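PDB 4D05: Atp-dependent DNA ligase, which seals nicks in double-stranded DNA at the expense of ATP, passing through an enzyme-adenylate intermediate. Local coordinates for residues A[51-54]-A[55-59]; A[105-108]-A[109-112]; A[217-220]-A[221-224]. One frame throughout, in Å; residues are numbered along the deposited sequence.

Interaction 1: residues A[51-54]-A[55-59]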
ATOM      1  N   THR A  51     -24.061  -9.127 -12.728  1.00  6.26           N
ATOM      2  CA  THR A  51     -24.913  -8.011 -13.108  1.00  7.32           C
ATOM      3  C   THR A  51     -25.513  -7.308 -11.896  1.00  4.90           C
ATOM      4  O   THR A  51     -25.564  -6.086 -11.847  1.00  6.10           O
ATOM      5  CB  THR A  51     -26.047  -8.532 -13.988  1.00 10.80           C
ATOM      6  OG1 THR A  51     -25.460  -9.145 -15.118  1.00 14.52           O
ATOM      7  CG2 THR A  51     -26.909  -7.424 -14.418  1.00 13.06           C
ATOM      8  N   TRP A  52     -25.991  -8.073 -10.924  1.00  5.40           N
ATOM      9  CA  TRP A  52     -26.610  -7.481  -9.738  1.00  5.04           C
ATOM     10  C   TRP A  52     -25.602  -6.709  -8.882  1.00  3.90           C
ATOM     11  O   TRP A  52     -25.986  -5.837  -8.080  1.00  7.18           O
ATOM     12  CB  TRP A  52     -27.326  -8.558  -8.889  1.00  5.40           C
ATOM     13  CG  TRP A  52     -26.519  -9.820  -8.693  1.00  6.24           C
ATOM     14  CD1 TRP A  52     -26.612 -10.965  -9.431  1.00  7.36           C
ATOM     15  CD2 TRP A  52     -25.482 -10.054  -7.718  1.00  4.98           C
ATOM     16  NE1 TRP A  52     -25.724 -11.887  -8.979  1.00  7.19           N
ATOM     17  CE2 TRP A  52     -25.027 -11.365  -7.920  1.00  7.23           C
ATOM     18  CE3 TRP A  52     -24.934  -9.302  -6.677  1.00  6.50           C
ATOM     19  CZ2 TRP A  52     -24.020 -11.940  -7.142  1.00  8.12           C
ATOM     20  CZ3 TRP A  52     -23.927  -9.890  -5.890  1.00  6.93           C
ATOM     21  CH2 TRP A  52     -23.497 -11.188  -6.127  1.00  7.96           C
ATOM     22  N   PHE A  53     -24.318  -7.016  -9.027  1.00  4.08           N
ATOM     23  CA  PHE A  53     -23.289  -6.295  -8.261  1.00  4.39           C
ATOM     24  C   PHE A  53     -23.097  -4.875  -8.810  1.00  5.14           C
ATOM     25  O   PHE A  53     -22.974  -3.920  -8.055  1.00  5.86           O
ATOM     26  CB  PHE A  53     -21.973  -7.063  -8.317  1.00  4.15           C
ATOM     27  CG  PHE A  53     -20.896  -6.484  -7.437  1.00  3.87           C
ATOM     28  CD1 PHE A  53     -20.833  -6.828  -6.074  1.00  3.83           C
ATOM     29  CD2 PHE A  53     -19.943  -5.619  -7.952  1.00  3.97           C
ATOM     30  CE1 PHE A  53     -19.848  -6.276  -5.266  1.00  4.93           C
ATOM     31  CE2 PHE A  53     -18.969  -5.082  -7.131  1.00  4.55           C
ATOM     32  CZ  PHE A  53     -18.929  -5.412  -5.795  1.00  4.77           C
ATOM     33  N   ILE A  54     -23.114  -4.739 -10.133  1.00  5.25           N
ATOM     34  CA  ILE A  54     -22.810  -3.452 -10.764  1.00  3.00           C
ATOM     35  C   ILE A  54     -24.058  -2.707 -11.260  1.00  3.42           C
ATOM     36  O   ILE A  54     -23.957  -1.571 -11.703  1.00  3.76           O
ATOM     37  CB  ILE A  54     -21.872  -3.629 -11.951  1.00  4.04           C
ATOM     38  CG1 ILE A  54     -22.558  -4.469 -13.041  1.00  7.92           C
ATOM     39  CG2 ILE A  54     -20.495  -4.223 -11.502  1.00  5.40           C
ATOM     40  CD1 ILE A  54     -21.783  -4.518 -14.377  1.00 10.28           C
ATOM     41  N   ALA A  55     -25.225  -3.346 -11.199  1.00  5.85           N
ATOM     42  CA  ALA A  55     -26.422  -2.807 -11.843  1.00  7.60           C
ATOM     43  C   ALA A  55     -26.789  -1.368 -11.470  1.00  7.30           C
ATOM     44  O   ALA A  55     -27.281  -0.612 -12.319  1.00  7.47           O
ATOM     45  CB  ALA A  55     -27.605  -3.708 -11.574  1.00 11.77           C
ATOM     46  N   SER A  56     -26.570  -1.009 -10.206  0.66  7.77           N
ATOM     47  CA  SER A  56     -26.951   0.304  -9.719  0.66  8.95           C
ATOM     48  C   SER A  56     -25.906   1.393  -9.983  0.66  6.52           C
ATOM     49  O   SER A  56     -26.163   2.572  -9.777  0.66  8.06           O
ATOM     50  CB  SER A  56     -27.164   0.216  -8.213  0.66 12.63           C
ATOM     51  OG  SER A  56     -25.888  -0.020  -7.599  0.66 14.24           O
ATOM     52  N   PHE A  57     -24.703   0.992 -10.369  1.00  5.73           N
ATOM     53  CA  PHE A  57     -23.576   1.924 -10.426  1.00  5.30           C
ATOM     54  C   PHE A  57     -23.847   3.039 -11.433  1.00  4.22           C
ATOM     55  O   PHE A  57     -24.445   2.806 -12.495  1.00  6.81           O
ATOM     56  CB  PHE A  57     -22.271   1.215 -10.848  1.00  5.13           C
ATOM     57  CG  PHE A  57     -21.659   0.308  -9.795  1.00  4.63           C
ATOM     58  CD1 PHE A  57     -22.323  -0.017  -8.609  1.00  5.70           C
ATOM     59  CD2 PHE A  57     -20.405  -0.205 -10.019  1.00  6.21           C
ATOM     60  CE1 PHE A  57     -21.722  -0.871  -7.677  1.00  5.03           C
ATOM     61  CE2 PHE A  57     -19.790  -1.056  -9.131  1.00  5.95           C
ATOM     62  CZ  PHE A  57     -20.443  -1.396  -7.932  1.00  6.05           C
ATOM     63  N   PRO A  58     -23.403   4.250 -11.123  1.00  4.83           N
ATOM     64  CA  PRO A  58     -23.474   5.364 -12.073  1.00  6.18           C
ATOM     65  C   PRO A  58     -22.462   5.161 -13.208  1.00  4.94           C
ATOM     66  O   PRO A  58     -21.585   4.318 -13.084  1.00  6.38           O
ATOM     67  CB  PRO A  58     -23.083   6.567 -11.221  1.00  7.61           C
ATOM     68  CG  PRO A  58     -22.156   6.003 -10.208  1.00  8.91           C
ATOM     69  CD  PRO A  58     -22.719   4.634  -9.880  1.00  7.64           C
ATOM     70  N   THR A  59     -22.608   5.887 -14.306  1.00  7.36           N
ATOM     71  CA  THR A  59     -21.728   5.690 -15.440  1.00  8.82           C
ATOM     72  C   THR A  59     -20.453   6.532 -15.322  1.00  6.76           C
ATOM     73  O   THR A  59     -19.538   6.418 -16.140  1.00  9.71           O
ATOM     74  CB  THR A  59     -22.436   5.876 -16.792  1.00 10.26           C
ATOM     75  OG1 THR A  59     -23.175   7.085 -16.780  1.00 10.16           O
ATOM     76  CG2 THR A  59     -23.417   4.718 -17.042  1.00 10.28           C
TER
HETATM   77  O   HOH W   1     -25.297  -2.373  -7.941  1.00 11.44           O
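The Phe57 ring lies against the backbone of Ile54: Ile54 CA stands 3.9 Å from the centroid of the Phe57 ring and only 4° off its normal, a CH-pi contact over the middle of one face. Over the same face, offset toward the rim, Ile54 CG2 comes within 4.0 Å of Phe57 CE2, and this methyl also lies in the plane of the Phe53 ring, at its edge. The two phenyl rings meet obliquely, planes 63° apart, with Phe53 CE2 4.0 Å from Phe57 CZ. Phe57 reaches back over Ile54 because its CG is anti to its own carbonyl carbon (chi1 -72°).

The backbone supports this fold-back. Phe57 N donates to Ile54 O over 3.0 Å, whereas the bond from Ala55 N to Thr51 O is weak. A water donates to Phe53 O at 2.8 Å.

With an alanine in place of Phe57, the face over Ile54 CA and the contact with Phe53 would be gone, which would probably leave a gap beside Leu126 and Trp34, whose ring meets Phe57 edge-to-face.

Geometrically this is a type I beta turn from Ile54 to Phe57, leaving the short helix 51-54 and leading toward strand 62-67 of the ligase domain, with the rings of Phe53 and Phe57 buried.

Interaction 2: residues A[105-108]-A[109-112]; sequences VSFE and QRIN
Val105 O receives the shortest sound polar bond between the two segments, from Arg110 NH1 at 2.8 Å. The donor lies in the carbonyl plane, and the oxygen is only 3° out of the guanidinium plane. Arg110 thus turns back to the loop just before its own helix, at the start of helix 107-121 in the beta-alpha-beta unit formed with strands 94-99 and 126-128. Its chain bends at chi3 (-41°), which carries the guanidinium back past the first turn. NH1 also donates to Ala162 O, and NE forms a salt bridge with Asp99, so several acceptors fix the rotation of this buried group.

One guanidinium face is covered by Phe107 CA, and NH2 approaches Phe107 CD1 to 3.5 Å. Ring and guanidinium planes are 61° apart, which excludes a parallel stack.

Ser106 occupies the N-cap position. The helical bonds begin at its carbonyl, with Arg110 N donating to Ser106 O at 3.1 Å; Ile111 N then donates to Phe107 O at 2.9 Å, and Asn112 N to Glu108 O follows at 3.3 Å. Beyond the segments, Glu108 OE1 is hydrogen-bonded to Tyr22 OH.

On the outer side of the turn, Val105 and Gln109 cross at about a right angle, their contact running from Val105 CG1 to Gln109 OE1. The buried side carries Phe107, whose ring also stacks with His158 and whose side chain is about 7 Å from the bound AMP. Across one face of the Phe107 ring lies Ile111 CG1, 3.9 Å from the centroid and shifted toward the rim, while Ile111 CD1 reaches Phe107 CE2 at 3.5 Å.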
ATOM      1  N   VAL A 105     -11.455  18.194 -12.296  1.00  6.87           N
ATOM      2  CA  VAL A 105     -11.378  19.145 -11.186  1.00  5.54           C
ATOM      3  C   VAL A 105     -10.487  18.597 -10.059  1.00  5.63           C
ATOM      4  O   VAL A 105      -9.968  17.464 -10.136  1.00  5.33           O
ATOM      5  CB  VAL A 105     -12.778  19.533 -10.635  1.00  7.66           C
ATOM      6  CG1 VAL A 105     -13.603  20.335 -11.701  1.00  8.73           C
ATOM      7  CG2 VAL A 105     -13.553  18.333 -10.161  1.00  8.74           C
ATOM      8  N   SER A 106     -10.291  19.415  -9.032  1.00  4.99           N
ATOM      9  CA  SER A 106      -9.391  19.067  -7.930  1.00  5.73           C
ATOM     10  C   SER A 106      -9.939  17.922  -7.096  1.00  3.26           C
ATOM     11  O   SER A 106     -11.128  17.670  -7.078  1.00  3.57           O
ATOM     12  CB  SER A 106      -9.278  20.279  -6.981  1.00 10.67           C
ATOM     13  OG  SER A 106     -10.558  20.499  -6.355  1.00 11.65           O
ATOM     14  N   PHE A 107      -9.063  17.246  -6.354  1.00  3.68           N
ATOM     15  CA  PHE A 107      -9.493  16.079  -5.588  1.00  3.15           C
ATOM     16  C   PHE A 107     -10.573  16.438  -4.558  1.00  3.70           C
ATOM     17  O   PHE A 107     -11.456  15.662  -4.307  1.00  5.09           O
ATOM     18  CB  PHE A 107      -8.293  15.411  -4.904  1.00  3.28           C
ATOM     19  CG  PHE A 107      -8.662  14.124  -4.203  1.00  2.47           C
ATOM     20  CD1 PHE A 107      -9.265  13.090  -4.903  1.00  2.48           C
ATOM     21  CD2 PHE A 107      -8.429  13.947  -2.855  1.00  3.36           C
ATOM     22  CE1 PHE A 107      -9.629  11.912  -4.264  1.00  2.19           C
ATOM     23  CE2 PHE A 107      -8.779  12.774  -2.244  1.00  4.56           C
ATOM     24  CZ  PHE A 107      -9.382  11.750  -2.958  1.00  3.64           C
ATOM     25  N   GLU A 108     -10.497  17.619  -3.953  1.00  4.46           N
ATOM     26  CA  GLU A 108     -11.521  18.044  -3.015  1.00  4.60           C
ATOM     27  C   GLU A 108     -12.931  17.992  -3.626  1.00  4.42           C
ATOM     28  O   GLU A 108     -13.869  17.508  -3.004  1.00  4.91           O
ATOM     29  CB  GLU A 108     -11.204  19.438  -2.491  1.00  9.31           C
ATOM     30  CG  GLU A 108     -12.145  19.854  -1.420  1.00 17.99           C
ATOM     31  CD  GLU A 108     -11.629  21.073  -0.715  1.00 26.12           C
ATOM     32  OE1 GLU A 108     -10.774  20.906   0.199  1.00 30.03           O
ATOM     33  OE2 GLU A 108     -12.011  22.192  -1.134  1.00 30.47           O
ATOM     34  N   GLN A 109     -13.088  18.508  -4.848  1.00  3.93           N
ATOM     35  CA  GLN A 109     -14.393  18.412  -5.519  1.00  3.99           C
ATOM     36  C   GLN A 109     -14.723  16.999  -5.939  1.00  3.70           C
ATOM     37  O   GLN A 109     -15.887  16.631  -6.013  1.00  3.69           O
ATOM     38  CB  GLN A 109     -14.454  19.351  -6.723  1.00  3.00           C
ATOM     39  CG  GLN A 109     -14.669  20.810  -6.329  1.00  5.39           C
ATOM     40  CD  GLN A 109     -14.924  21.733  -7.522  1.00  5.30           C
ATOM     41  OE1 GLN A 109     -15.248  21.291  -8.613  1.00  6.11           O
ATOM     42  NE2 GLN A 109     -14.822  23.030  -7.287  1.00  4.50           N
ATOM     43  N   ARG A 110     -13.708  16.199  -6.242  1.00  3.52           N
ATOM     44  CA  ARG A 110     -13.973  14.816  -6.575  1.00  3.62           C
ATOM     45  C   ARG A 110     -14.538  14.080  -5.361  1.00  3.01           C
ATOM     46  O   ARG A 110     -15.431  13.291  -5.501  1.00  4.37           O
ATOM     47  CB  ARG A 110     -12.726  14.127  -7.132  1.00  3.46           C
ATOM     48  CG  ARG A 110     -12.256  14.827  -8.391  1.00  6.77           C
ATOM     49  CD  ARG A 110     -11.225  14.251  -9.272  1.00  8.09           C
ATOM     50  NE  ARG A 110     -10.077  13.617  -8.683  1.00  6.65           N
ATOM     51  CZ  ARG A 110      -8.831  14.081  -8.639  1.00  6.03           C
ATOM     52  NH1 ARG A 110      -8.509  15.325  -8.972  1.00  5.75           N
ATOM     53  NH2 ARG A 110      -7.890  13.297  -8.151  1.00  6.78           N
ATOM     54  N   ILE A 111     -14.012  14.337  -4.166  1.00  2.57           N
ATOM     55  CA  ILE A 111     -14.575  13.727  -2.965  1.00  2.44           C
ATOM     56  C   ILE A 111     -16.040  14.105  -2.800  1.00  2.72           C
ATOM     57  O   ILE A 111     -16.896  13.284  -2.501  1.00  3.98           O
ATOM     58  CB  ILE A 111     -13.812  14.176  -1.716  1.00  3.41           C
ATOM     59  CG1 ILE A 111     -12.378  13.616  -1.717  1.00  2.42           C
ATOM     60  CG2 ILE A 111     -14.540  13.745  -0.472  1.00  3.11           C
ATOM     61  CD1 ILE A 111     -11.521  14.209  -0.609  1.00  4.67           C
ATOM     62  N   ASN A 112     -16.351  15.379  -3.008  1.00  3.41           N
ATOM     63  CA  ASN A 112     -17.735  15.798  -2.853  1.00  4.22           C
ATOM     64  C   ASN A 112     -18.652  15.068  -3.834  1.00  4.70           C
ATOM     65  O   ASN A 112     -19.745  14.625  -3.473  1.00  5.55           O
ATOM     66  CB  ASN A 112     -17.836  17.306  -3.008  1.00  6.29           C
ATOM     67  CG  ASN A 112     -19.128  17.832  -2.512  1.00  9.36           C
ATOM     68  OD1 ASN A 112     -20.099  17.861  -3.270  1.00 10.96           O
ATOM     69  ND2 ASN A 112     -19.182  18.231  -1.194  1.00  9.88           N
TER

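Interaction 3: residues A[217-220]-A[221-224]; sequences GFSD and EERS
A capping box opens helix 220-224 in the OB-like domain, with Ser219 as N-cap and Glu222 as its partner. Ser219 OG, between its backbone N and carbonyl carbon (chi1 65°), accepts from Glu222 N at 3.1 Å. The return bond runs from Ser219 N to Glu222 OE1 over 2.9 Å and is nearly straight, at 169°; it meets the anti side of the carboxylate, tilted from its plane. The box therefore supplies acceptors to two backbone N-H groups at the helix start.

Arg223 N donates to Ser219 O at 3.1 Å, and its side chain, extended from CG to NE, runs back beside Phe218. Phe218 CD2 sits over one guanidinium face, 4.0 Å from Arg223 CZ, with the two planes 68° apart. One water accepts from Arg223 NE and donates to both Phe218 O and Asp220 OD1; a second links Arg223 NH2 to Phe218 O.

Outside the segments, Arg223 NH2 donates to Gly215 O, and the guanidinium makes a cation-pi contact with Tyr195. Phe218 stacks with Phe251 of strand 250-256 and packs the preceding loop on Leu199 and Ile202 of strand 199-206, while Arg223 ties the helix to the same strand through NH1, which donates to Gly200 O and Leu199 O.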
ATOM      1  N   GLY A 217      17.666  -6.325  14.755  1.00  6.62           N
ATOM      2  CA  GLY A 217      16.673  -7.236  14.211  1.00  6.29           C
ATOM      3  C   GLY A 217      17.083  -8.704  14.329  1.00  6.82           C
ATOM      4  O   GLY A 217      16.386  -9.572  13.816  1.00  9.53           O
ATOM      5  N   PHE A 218      18.197  -8.993  15.009  1.00  6.65           N
ATOM      6  CA  PHE A 218      18.662 -10.361  15.164  1.00  7.85           C
ATOM      7  C   PHE A 218      18.221 -10.933  16.506  1.00  9.53           C
ATOM      8  O   PHE A 218      18.345 -10.271  17.546  1.00  9.78           O
ATOM      9  CB  PHE A 218      20.194 -10.427  15.116  1.00  7.00           C
ATOM     10  CG  PHE A 218      20.766  -9.933  13.825  1.00  6.19           C
ATOM     11  CD1 PHE A 218      20.693 -10.716  12.672  1.00  5.92           C
ATOM     12  CD2 PHE A 218      21.380  -8.707  13.753  1.00  6.66           C
ATOM     13  CE1 PHE A 218      21.240 -10.250  11.474  1.00  5.66           C
ATOM     14  CE2 PHE A 218      21.905  -8.257  12.573  1.00  6.84           C
ATOM     15  CZ  PHE A 218      21.841  -9.019  11.439  1.00  7.29           C
ATOM     16  N   SER A 219      17.775 -12.180  16.493  1.00 10.71           N
ATOM     17  CA  SER A 219      17.497 -12.888  17.726  1.00 13.55           C
ATOM     18  C   SER A 219      18.824 -13.323  18.333  1.00 10.75           C
ATOM     19  O   SER A 219      19.837 -13.312  17.653  1.00 10.24           O
ATOM     20  CB  SER A 219      16.674 -14.126  17.435  1.00 16.72           C
ATOM     21  OG  SER A 219      17.447 -15.012  16.658  1.00 15.00           O
ATOM     22  N   ASP A 220      18.833 -13.776  19.572  1.00 13.03           N
ATOM     23  CA  ASP A 220      20.115 -14.212  20.114  1.00 16.11           C
ATOM     24  C   ASP A 220      20.622 -15.446  19.377  1.00 13.96           C
ATOM     25  O   ASP A 220      21.832 -15.609  19.192  1.00 14.37           O
ATOM     26  CB  ASP A 220      20.053 -14.402  21.625  1.00 21.32           C
ATOM     27  CG  ASP A 220      20.078 -13.063  22.387  1.00 23.67           C
ATOM     28  OD1 ASP A 220      20.583 -12.006  21.863  1.00 21.00           O
ATOM     29  OD2 ASP A 220      19.620 -13.098  23.539  1.00 31.19           O
ATOM     30  N   GLU A 221      19.723 -16.280  18.885  1.00 13.80           N
ATOM     31  CA  GLU A 221      20.168 -17.453  18.100  1.00 15.16           C
ATOM     32  C   GLU A 221      20.879 -17.034  16.800  1.00 11.84           C
ATOM     33  O   GLU A 221      21.849 -17.675  16.361  1.00 12.23           O
ATOM     34  CB  GLU A 221      18.982 -18.357  17.775  1.00 24.09           C
ATOM     35  CG  GLU A 221      18.386 -19.069  19.004  1.00 32.58           C
ATOM     36  CD  GLU A 221      17.625 -18.145  19.985  1.00 37.59           C
ATOM     37  OE1 GLU A 221      17.162 -17.024  19.599  1.00 35.90           O
ATOM     38  OE2 GLU A 221      17.483 -18.580  21.160  1.00 40.74           O
ATOM     39  N   GLU A 222      20.368 -15.976  16.175  1.00  8.75           N
ATOM     40  CA  GLU A 222      20.974 -15.441  14.966  1.00  8.01           C
ATOM     41  C   GLU A 222      22.318 -14.752  15.243  1.00  8.68           C
ATOM     42  O   GLU A 222      23.154 -14.660  14.365  1.00  9.09           O
ATOM     43  CB  GLU A 222      20.006 -14.484  14.248  1.00  9.58           C
ATOM     44  CG  GLU A 222      18.809 -15.256  13.675  1.00 12.68           C
ATOM     45  CD  GLU A 222      17.645 -14.394  13.277  1.00 13.14           C
ATOM     46  OE1 GLU A 222      17.503 -13.241  13.769  1.00 11.22           O
ATOM     47  OE2 GLU A 222      16.844 -14.890  12.447  1.00 14.21           O
ATOM     48  N   ARG A 223      22.548 -14.287  16.460  1.00  8.03           N
ATOM     49  CA  ARG A 223      23.855 -13.725  16.746  1.00  7.63           C
ATOM     50  C   ARG A 223      24.889 -14.819  16.948  1.00  7.47           C
ATOM     51  O   ARG A 223      26.092 -14.572  16.802  1.00  7.35           O
ATOM     52  CB  ARG A 223      23.788 -12.827  17.926  1.00  8.55           C
ATOM     53  CG  ARG A 223      23.027 -11.570  17.546  1.00 11.02           C
ATOM     54  CD  ARG A 223      23.405 -10.465  18.341  1.00  9.91           C
ATOM     55  NE  ARG A 223      22.522  -9.331  18.172  1.00  7.63           N
ATOM     56  CZ  ARG A 223      22.795  -8.259  17.458  1.00  6.05           C
ATOM     57  NH1 ARG A 223      23.948  -8.143  16.807  1.00  5.86           N
ATOM     58  NH2 ARG A 223      21.909  -7.288  17.411  1.00  7.81           N
ATOM     59  N   SER A 224      24.421 -16.013  17.302  1.00  9.48           N
ATOM     60  CA  SER A 224      25.306 -17.182  17.410  1.00 14.30           C
ATOM     61  C   SER A 224      25.456 -17.923  16.072  1.00 14.18           C
ATOM     62  O   SER A 224      26.529 -18.452  15.778  1.00 19.19           O
ATOM     63  CB  SER A 224      24.793 -18.172  18.455  1.00 18.37           C
ATOM     64  OG  SER A 224      24.341 -17.511  19.638  1.00 24.33           O
TER
HETATM   65  O   HOH W   2      14.896 -12.573  14.284  1.00 14.29           O
HETATM   66  O   HOH W   3      20.147 -10.014  19.640  1.00 12.45           O
HETATM   67  O   HOH W   4      19.115  -7.567  17.639  1.00 12.90           O
HETATM   68  O   HOH W   5      23.619 -15.139  21.327  1.00 23.37           O

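Overall arrangement
All three contacts are local and include a helix end, but they differ in depth and chemistry. Interactions 1 and 2 belong to the ATP-dependent ligase domain, with centres 23 Å apart and nearest atoms about 11 Å apart; both are partly buried. They converge on one helix, since Ser56 and Pro58 pack on the far part of helix 107-121, whose beginning is interaction 2. Interaction 3, in the OB-like domain, is a surface contact about 50 Å or more from both, centre to centre. Aromatic packing dominates 51-59. The other two each bury an arginine: Arg110 pairs with a carboxylate, Asp99, besides backbone carbonyls, whereas Arg223 is held by carbonyls and waters beside a side-chain capping box.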